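PDB 1MBM: chymotrypsin-like serine protease from Equine arteritis virus, which is a chymotrypsin-like serine endopeptidase, the nsp4 proteinase of the virus, and probably cleaves peptide bonds in the viral replicase polyprotein. Local coordinates for residues W20-E25 / L77-P82; T162-S167 / V183-A188. All coordinates share one frame; numbering follows the deposited sequence.

The two contacts lie in different parts of the proteinase, their centres 33 Å apart and their nearest atoms about 14 Å from each other, with no touch between them. Contact 1 comes first along the chain and is complete before contact 2 begins. It ties strand 14-22 of the six-stranded N-terminal barrel to the loop that leaves strand 60-65 for strand 85-91, and so belongs to the passage between the two chymotrypsin-like barrels. Contact 2 pairs strands 165-167 and 182-184 and opens helix 185-192, all within the alpha/beta C-terminal extension. One contact thus belongs to the protease core, the other to the part added to it.

Contact 1 (W20-E25 / L77-P82); sequences WTRNNE and LHFAQP
L77 is the centre of this contact, reached by both W20 and R22 from strand 14-22. Its CD1 sits over one face of the indole, 3.9 Å from the centroid of the W20 five-membered ring and only 17° off the normal, a CH-pi contact. The two side chains cross at about a right angle, and their roots also meet, W20 CB lying 3.7 Å from L77 CB. With CG anti to the backbone N (chi1 -178°), L77 sends its other methyl, CD2, to within 3.8 Å of R22 NH1; these two side chains run alongside each other. One main-chain bond joins the segments: L77 N donates to T21 O at 2.7 Å, in the carbonyl plane; backbone bonding of T21 to P75 extends the pairing. The F79 ring lies beyond, with L77 CG over one face and F79 CE2 near the plane of the R22 guanidinium, at its edge.

In the chymotrypsin-like fold this is where the N-terminal barrel meets the segment leading to the second barrel. V124 of strand 123-132, in the second sheet, touches W20, L77 and F79, so these side chains lie at the seam between the two.

The guanidinium is held from its own hairpin. A type I' turn from R22 to E25 joins strand 14-22 to strand 25-31 and brings the two side chains together. R22 runs extended until chi3 (53°), where it bends, and in a salt bridge NE and NH2 grip E25 OE2 side-on, each at 2.9 Å. The carboxylate oxygen lies near the guanidinium plane, using its anti lone pair toward NE while NH2 meets it from above the carboxylate plane. A second salt bridge, from R22 NH2 to E62 OE2, fixes the group further, while W20 NE1 bonds to S18 OG and T21 OG1 to W74 O.

Contact 2 (T162-S167 / V183-A188); sequences TGPLTS and VPRSLA
Four main-chain hydrogen bonds and one from S186 OG join 162-167 to 183-188, and this part is tighter than the side-chain fringe. T166 and V183 form the hydrogen-bonded pair of a two-stranded antiparallel sheet: T166 N gives to V183 O at 2.6 Å, from above the carbonyl plane, and V183 N returns to T166 O at 2.9 Å. L165 and P184 follow as a non-hydrogen-bonded pair. Beyond it P184 takes the N-cap position of helix 185-192, and the 162-167 segment supplies acceptors to the first turn. P164 O receives R185 N at 2.8 Å in its carbonyl plane and T166 OG1 from above that plane; T166 chi1 (-54°), with OG1 anti to the carbonyl carbon, allows this second bond. The same T166 OG1 lies 3.3 Å from R185 CA, and T166 CG2 touches A188 CB. Similarly, T162 O takes S186 N nearly along the C=O axis and S186 OG, at 2.8 Å, on a lone pair. S186 OG lies between its own N and carbonyl carbon (chi1 67°), so one residue grips the oxygen twice, the bond from S186 N to T162 O being the longer at 3.3 Å. G163 lies against R185, without a CB to crowd R185 CB or jam against T162 O.

The exposed side is looser. There R185 extends from CG anti to its backbone N, turns at chi3 (-92°), and lays one face of its guanidinium against the P164 ring, whose CD is 3.6 Å from R185 NH1. L165 points its CB away from the partner strand, though the side-chain end comes nearer, L165 CD2 lying 4.1 Å from V183 C.

Toward the interior of the C-terminal extension, V183 and P184 rest on S158 of helix 154-158, L187 packs on L157 and S158, and F161 is touched by P184, S186 and L187.

Contact 1 (W20-E25 / L77-P82)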
ATOM      1  N   TRP A  20      13.498   1.654   5.397  1.00  6.55           N
ATOM      2  CA  TRP A  20      14.147   0.451   4.894  1.00  8.01           C
ATOM      3  C   TRP A  20      15.643   0.616   4.722  1.00  8.09           C
ATOM      4  O   TRP A  20      16.163   1.725   4.768  1.00  6.10           O
ATOM      5  CB  TRP A  20      13.569   0.077   3.524  1.00  9.20           C
ATOM      6  CG  TRP A  20      12.080   0.122   3.449  1.00  9.47           C
ATOM      7  CD1 TRP A  20      11.296   1.233   3.277  1.00  8.82           C
ATOM      8  CD2 TRP A  20      11.185  -0.991   3.533  1.00 11.37           C
ATOM      9  NE1 TRP A  20       9.970   0.874   3.259  1.00  6.09           N
ATOM     10  CE2 TRP A  20       9.874  -0.487   3.416  1.00  9.10           C
ATOM     11  CE3 TRP A  20      11.359  -2.369   3.707  1.00 10.01           C
ATOM     12  CZ2 TRP A  20       8.750  -1.307   3.471  1.00  9.18           C
ATOM     13  CZ3 TRP A  20      10.234  -3.187   3.759  1.00 10.85           C
ATOM     14  CH2 TRP A  20       8.949  -2.650   3.643  1.00 11.94           C
ATOM     15  N   THR A  21      16.327  -0.508   4.496  1.00  7.17           N
ATOM     16  CA  THR A  21      17.755  -0.494   4.214  1.00  8.88           C
ATOM     17  C   THR A  21      17.983  -0.868   2.747  1.00  9.17           C
ATOM     18  O   THR A  21      17.317  -1.760   2.226  1.00  7.46           O
ATOM     19  CB  THR A  21      18.494  -1.497   5.140  1.00 11.64           C
ATOM     20  OG1 THR A  21      18.444  -1.024   6.493  1.00 15.85           O
ATOM     21  CG2 THR A  21      19.987  -1.531   4.833  1.00 10.87           C
ATOM     22  N   ARG A  22      18.910  -0.167   2.095  1.00  9.15           N
ATOM     23  CA  ARG A  22      19.319  -0.460   0.723  1.00 11.59           C
ATOM     24  C   ARG A  22      20.763   0.026   0.476  1.00 10.26           C
ATOM     25  O   ARG A  22      21.046   1.210   0.598  1.00 10.06           O
ATOM     26  CB  ARG A  22      18.364   0.216  -0.263  1.00 11.35           C
ATOM     27  CG  ARG A  22      18.583  -0.166  -1.730  1.00 12.37           C
ATOM     28  CD  ARG A  22      17.738   0.648  -2.706  1.00  8.59           C
ATOM     29  NE  ARG A  22      17.910   2.085  -2.500  1.00 11.77           N
ATOM     30  CZ  ARG A  22      17.024   3.005  -2.855  1.00 10.13           C
ATOM     31  NH1 ARG A  22      15.889   2.644  -3.435  1.00  8.15           N
ATOM     32  NH2 ARG A  22      17.276   4.289  -2.637  1.00 12.72           N
ATOM     33  N   ASN A  23      21.668  -0.884   0.141  1.00 12.76           N
ATOM     34  CA  ASN A  23      23.066  -0.534  -0.165  1.00 11.74           C
ATOM     35  C   ASN A  23      23.694   0.555   0.718  1.00 12.28           C
ATOM     36  O   ASN A  23      24.130   1.605   0.216  1.00 11.06           O
ATOM     37  CB  ASN A  23      23.198  -0.126  -1.634  1.00 12.43           C
ATOM     38  CG  ASN A  23      22.644  -1.169  -2.576  1.00 13.30           C
ATOM     39  OD1 ASN A  23      22.792  -2.363  -2.341  1.00 11.37           O
ATOM     40  ND2 ASN A  23      21.991  -0.722  -3.644  1.00 10.33           N
ATOM     41  N   ASN A  24      23.713   0.309   2.024  1.00  9.71           N
ATOM     42  CA  ASN A  24      24.312   1.228   2.998  1.00 13.16           C
ATOM     43  C   ASN A  24      23.595   2.572   3.158  1.00 13.81           C
ATOM     44  O   ASN A  24      24.132   3.511   3.748  1.00 16.35           O
ATOM     45  CB  ASN A  24      25.804   1.439   2.715  1.00 17.39           C
ATOM     46  CG  ASN A  24      26.588   1.758   3.964  1.00 21.26           C
ATOM     47  OD1 ASN A  24      26.640   0.955   4.895  1.00 27.67           O
ATOM     48  ND2 ASN A  24      27.199   2.938   3.998  1.00 25.31           N
ATOM     49  N   GLU A  25      22.392   2.680   2.612  1.00  9.85           N
ATOM     50  CA  GLU A  25      21.610   3.888   2.814  1.00 13.31           C
ATOM     51  C   GLU A  25      20.295   3.505   3.474  1.00 10.81           C
ATOM     52  O   GLU A  25      19.872   2.342   3.420  1.00  9.02           O
ATOM     53  CB  GLU A  25      21.407   4.663   1.500  1.00 13.65           C
ATOM     54  CG  GLU A  25      20.253   4.191   0.630  1.00 23.66           C
ATOM     55  CD  GLU A  25      20.390   4.639  -0.817  1.00 31.46           C
ATOM     56  OE1 GLU A  25      20.897   5.765  -1.051  1.00 32.11           O
ATOM     57  OE2 GLU A  25      19.995   3.867  -1.721  1.00 25.79           O
ATOM     58  N   LEU A  77      15.173  -3.334   1.620  1.00  8.24           N
ATOM     59  CA  LEU A  77      14.185  -2.886   0.642  1.00 10.00           C
ATOM     60  C   LEU A  77      14.257  -3.702  -0.636  1.00 10.48           C
ATOM     61  O   LEU A  77      15.295  -3.720  -1.291  1.00  9.42           O
ATOM     62  CB  LEU A  77      14.405  -1.408   0.294  1.00  9.34           C
ATOM     63  CG  LEU A  77      13.420  -0.776  -0.697  1.00 14.07           C
ATOM     64  CD1 LEU A  77      11.988  -0.932  -0.214  1.00  9.62           C
ATOM     65  CD2 LEU A  77      13.724   0.698  -0.933  1.00 14.44           C
ATOM     66  N   HIS A  78      13.161  -4.376  -0.984  1.00  8.04           N
ATOM     67  CA  HIS A  78      13.055  -5.073  -2.263  1.00  9.88           C
ATOM     68  C   HIS A  78      11.820  -4.541  -2.989  1.00  9.57           C
ATOM     69  O   HIS A  78      10.737  -4.495  -2.416  1.00 11.21           O
ATOM     70  CB  HIS A  78      12.904  -6.593  -2.080  1.00  9.89           C
ATOM     71  CG  HIS A  78      14.030  -7.238  -1.334  1.00 14.43           C
ATOM     72  ND1 HIS A  78      15.303  -7.343  -1.851  1.00 14.36           N
ATOM     73  CD2 HIS A  78      14.069  -7.826  -0.112  1.00 10.78           C
ATOM     74  CE1 HIS A  78      16.080  -7.958  -0.977  1.00 14.75           C
ATOM     75  NE2 HIS A  78      15.355  -8.262   0.086  1.00 12.80           N
ATOM     76  N   PHE A  79      11.982  -4.100  -4.229  1.00  8.10           N
ATOM     77  CA  PHE A  79      10.833  -3.716  -5.033  1.00  8.90           C
ATOM     78  C   PHE A  79      10.422  -4.932  -5.863  1.00 11.51           C
ATOM     79  O   PHE A  79      11.281  -5.715  -6.286  1.00  8.72           O
ATOM     80  CB  PHE A  79      11.174  -2.542  -5.947  1.00 12.02           C
ATOM     81  CG  PHE A  79      11.232  -1.210  -5.240  1.00 15.64           C
ATOM     82  CD1 PHE A  79      10.403  -0.946  -4.173  1.00  7.27           C
ATOM     83  CD2 PHE A  79      12.119  -0.225  -5.654  1.00 18.14           C
ATOM     84  CE1 PHE A  79      10.445   0.298  -3.514  1.00 12.33           C
ATOM     85  CE2 PHE A  79      12.174   1.002  -5.013  1.00 16.97           C
ATOM     86  CZ  PHE A  79      11.337   1.266  -3.941  1.00 11.22           C
ATOM     87  N   ALA A  80       9.123  -5.099  -6.089  1.00 10.58           N
ATOM     88  CA  ALA A  80       8.634  -6.195  -6.928  1.00 14.03           C
ATOM     89  C   ALA A  80       7.389  -5.783  -7.700  1.00 11.48           C
ATOM     90  O   ALA A  80       6.604  -4.944  -7.245  1.00 12.39           O
ATOM     91  CB  ALA A  80       8.350  -7.450  -6.098  1.00 13.56           C
ATOM     92  N   GLN A  81       7.210  -6.388  -8.866  1.00  9.21           N
ATOM     93  CA  GLN A  81       6.047  -6.133  -9.698  1.00 11.11           C
ATOM     94  C   GLN A  81       4.804  -6.614  -8.948  1.00  9.70           C
ATOM     95  O   GLN A  81       4.881  -7.547  -8.146  1.00 10.03           O
ATOM     96  CB  GLN A  81       6.180  -6.876 -11.040  1.00 11.83           C
ATOM     97  CG  GLN A  81       5.694  -8.319 -11.018  1.00 13.77           C
ATOM     98  CD  GLN A  81       5.451  -8.887 -12.413  1.00 20.48           C
ATOM     99  OE1 GLN A  81       6.351  -8.898 -13.242  1.00 13.18           O
ATOM    100  NE2 GLN A  81       4.233  -9.357 -12.666  1.00 19.94           N
ATOM    101  N   PRO A  82       3.675  -5.946  -9.153  1.00 12.10           N
ATOM    102  CA  PRO A  82       2.422  -6.390  -8.543  1.00 12.99           C
ATOM    103  C   PRO A  82       2.043  -7.785  -9.026  1.00 11.72           C
ATOM    104  O   PRO A  82       2.163  -8.103 -10.208  1.00 13.54           O
ATOM    105  CB  PRO A  82       1.403  -5.362  -9.050  1.00 12.53           C
ATOM    106  CG  PRO A  82       2.056  -4.754 -10.266  1.00 17.67           C
ATOM    107  CD  PRO A  82       3.502  -4.693  -9.911  1.00 13.06           C
TER

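Contact 2 (T162-S167 / V183-A188)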
ATOM      1  N   THR A 162      -7.014 -19.630  -5.079  1.00  6.33           N
ATOM      2  CA  THR A 162      -7.300 -21.015  -4.724  1.00  6.02           C
ATOM      3  C   THR A 162      -8.548 -21.141  -3.857  1.00  7.15           C
ATOM      4  O   THR A 162      -9.067 -20.141  -3.346  1.00 10.54           O
ATOM      5  CB  THR A 162      -6.105 -21.641  -3.958  1.00  9.13           C
ATOM      6  OG1 THR A 162      -5.816 -20.855  -2.797  1.00  6.22           O
ATOM      7  CG2 THR A 162      -4.823 -21.564  -4.775  1.00  6.84           C
ATOM      8  N   GLY A 163      -9.020 -22.376  -3.686  1.00  5.10           N
ATOM      9  CA  GLY A 163     -10.201 -22.654  -2.877  1.00  4.75           C
ATOM     10  C   GLY A 163     -11.451 -22.955  -3.688  1.00  4.86           C
ATOM     11  O   GLY A 163     -11.541 -22.608  -4.870  1.00  4.35           O
ATOM     12  N   PRO A 164     -12.432 -23.592  -3.046  1.00  4.67           N
ATOM     13  CA  PRO A 164     -13.675 -23.979  -3.709  1.00  4.54           C
ATOM     14  C   PRO A 164     -14.569 -22.764  -3.956  1.00  4.90           C
ATOM     15  O   PRO A 164     -14.319 -21.692  -3.388  1.00  4.11           O
ATOM     16  CB  PRO A 164     -14.303 -24.930  -2.692  1.00  4.93           C
ATOM     17  CG  PRO A 164     -13.922 -24.305  -1.390  1.00  6.21           C
ATOM     18  CD  PRO A 164     -12.453 -23.950  -1.613  1.00  3.41           C
ATOM     19  N   LEU A 165     -15.568 -22.921  -4.821  1.00  8.69           N
ATOM     20  CA  LEU A 165     -16.472 -21.823  -5.169  1.00  8.37           C
ATOM     21  C   LEU A 165     -17.276 -21.323  -3.968  1.00  7.89           C
ATOM     22  O   LEU A 165     -17.753 -22.106  -3.148  1.00  5.10           O
ATOM     23  CB  LEU A 165     -17.399 -22.207  -6.324  1.00 10.09           C
ATOM     24  CG  LEU A 165     -16.736 -22.417  -7.694  1.00 11.61           C
ATOM     25  CD1 LEU A 165     -17.749 -22.989  -8.691  1.00 10.41           C
ATOM     26  CD2 LEU A 165     -16.145 -21.122  -8.213  1.00 11.47           C
ATOM     27  N   THR A 166     -17.410 -20.006  -3.873  1.00  7.98           N
ATOM     28  CA  THR A 166     -18.049 -19.371  -2.727  1.00  8.06           C
ATOM     29  C   THR A 166     -18.883 -18.182  -3.195  1.00  7.61           C
ATOM     30  O   THR A 166     -18.542 -17.546  -4.193  1.00  5.49           O
ATOM     31  CB  THR A 166     -16.944 -18.864  -1.778  1.00  9.14           C
ATOM     32  OG1 THR A 166     -16.063 -19.946  -1.448  1.00 10.78           O
ATOM     33  CG2 THR A 166     -17.518 -18.428  -0.433  1.00 11.19           C
ATOM     34  N   SER A 167     -19.945 -17.862  -2.458  1.00  7.20           N
ATOM     35  CA  SER A 167     -20.809 -16.719  -2.773  1.00  9.18           C
ATOM     36  C   SER A 167     -20.024 -15.407  -2.798  1.00  9.62           C
ATOM     37  O   SER A 167     -19.122 -15.198  -1.990  1.00 11.14           O
ATOM     38  CB  SER A 167     -21.952 -16.614  -1.760  1.00  9.53           C
ATOM     39  OG  SER A 167     -22.804 -17.739  -1.847  1.00 21.18           O
ATOM     40  N   VAL A 183     -17.070 -17.345  -6.642  1.00  5.41           N
ATOM     41  CA  VAL A 183     -15.622 -17.159  -6.776  1.00  4.14           C
ATOM     42  C   VAL A 183     -14.874 -18.083  -5.802  1.00  4.10           C
ATOM     43  O   VAL A 183     -15.461 -18.555  -4.834  1.00  5.05           O
ATOM     44  CB  VAL A 183     -15.204 -15.693  -6.498  1.00  6.90           C
ATOM     45  CG1 VAL A 183     -15.814 -14.723  -7.525  1.00 11.63           C
ATOM     46  CG2 VAL A 183     -15.554 -15.275  -5.076  1.00  5.64           C
ATOM     47  N   PRO A 184     -13.600 -18.377  -6.075  1.00  5.06           N
ATOM     48  CA  PRO A 184     -12.777 -19.164  -5.147  1.00  4.33           C
ATOM     49  C   PRO A 184     -12.775 -18.550  -3.757  1.00  5.77           C
ATOM     50  O   PRO A 184     -12.697 -17.321  -3.618  1.00  4.36           O
ATOM     51  CB  PRO A 184     -11.381 -19.073  -5.753  1.00  3.86           C
ATOM     52  CG  PRO A 184     -11.648 -18.941  -7.232  1.00  6.27           C
ATOM     53  CD  PRO A 184     -12.859 -18.039  -7.306  1.00  3.39           C
ATOM     54  N   ARG A 185     -12.850 -19.415  -2.752  1.00  4.62           N
ATOM     55  CA  ARG A 185     -12.921 -19.015  -1.346  1.00  8.83           C
ATOM     56  C   ARG A 185     -11.916 -17.961  -0.892  1.00  6.29           C
ATOM     57  O   ARG A 185     -12.270 -17.059  -0.135  1.00  7.22           O
ATOM     58  CB  ARG A 185     -12.797 -20.247  -0.451  1.00  7.78           C
ATOM     59  CG  ARG A 185     -13.062 -19.974   1.020  1.00 16.97           C
ATOM     60  CD  ARG A 185     -12.716 -21.142   1.926  1.00 23.79           C
ATOM     61  NE  ARG A 185     -13.852 -22.022   2.169  1.00 24.87           N
ATOM     62  CZ  ARG A 185     -13.779 -23.351   2.218  1.00 28.84           C
ATOM     63  NH1 ARG A 185     -12.622 -23.977   2.021  1.00 23.76           N
ATOM     64  NH2 ARG A 185     -14.873 -24.059   2.464  1.00 23.92           N
ATOM     65  N   SER A 186     -10.668 -18.078  -1.338  1.00  6.17           N
ATOM     66  CA  SER A 186      -9.645 -17.109  -0.938  1.00  8.82           C
ATOM     67  C   SER A 186      -9.947 -15.713  -1.489  1.00  9.84           C
ATOM     68  O   SER A 186      -9.696 -14.732  -0.809  1.00 11.13           O
ATOM     69  CB  SER A 186      -8.221 -17.567  -1.291  1.00  6.54           C
ATOM     70  OG  SER A 186      -8.024 -17.616  -2.688  1.00  9.72           O
ATOM     71  N   LEU A 187     -10.503 -15.628  -2.697  1.00  9.42           N
ATOM     72  CA  LEU A 187     -10.903 -14.331  -3.252  1.00 11.56           C
ATOM     73  C   LEU A 187     -12.056 -13.727  -2.434  1.00 12.29           C
ATOM     74  O   LEU A 187     -12.001 -12.546  -2.066  1.00 11.07           O
ATOM     75  CB  LEU A 187     -11.268 -14.436  -4.746  1.00  9.11           C
ATOM     76  CG  LEU A 187     -11.757 -13.168  -5.470  1.00 11.68           C
ATOM     77  CD1 LEU A 187     -10.864 -11.961  -5.179  1.00 10.42           C
ATOM     78  CD2 LEU A 187     -11.859 -13.399  -6.998  1.00  6.74           C
ATOM     79  N   ALA A 188     -13.072 -14.540  -2.132  1.00  9.87           N
ATOM     80  CA  ALA A 188     -14.240 -14.090  -1.350  1.00 10.02           C
ATOM     81  C   ALA A 188     -13.891 -13.642   0.071  1.00 13.06           C
ATOM     82  O   ALA A 188     -14.399 -12.622   0.541  1.00 12.85           O
ATOM     83  CB  ALA A 188     -15.309 -15.180  -1.290  1.00  7.33           C
TER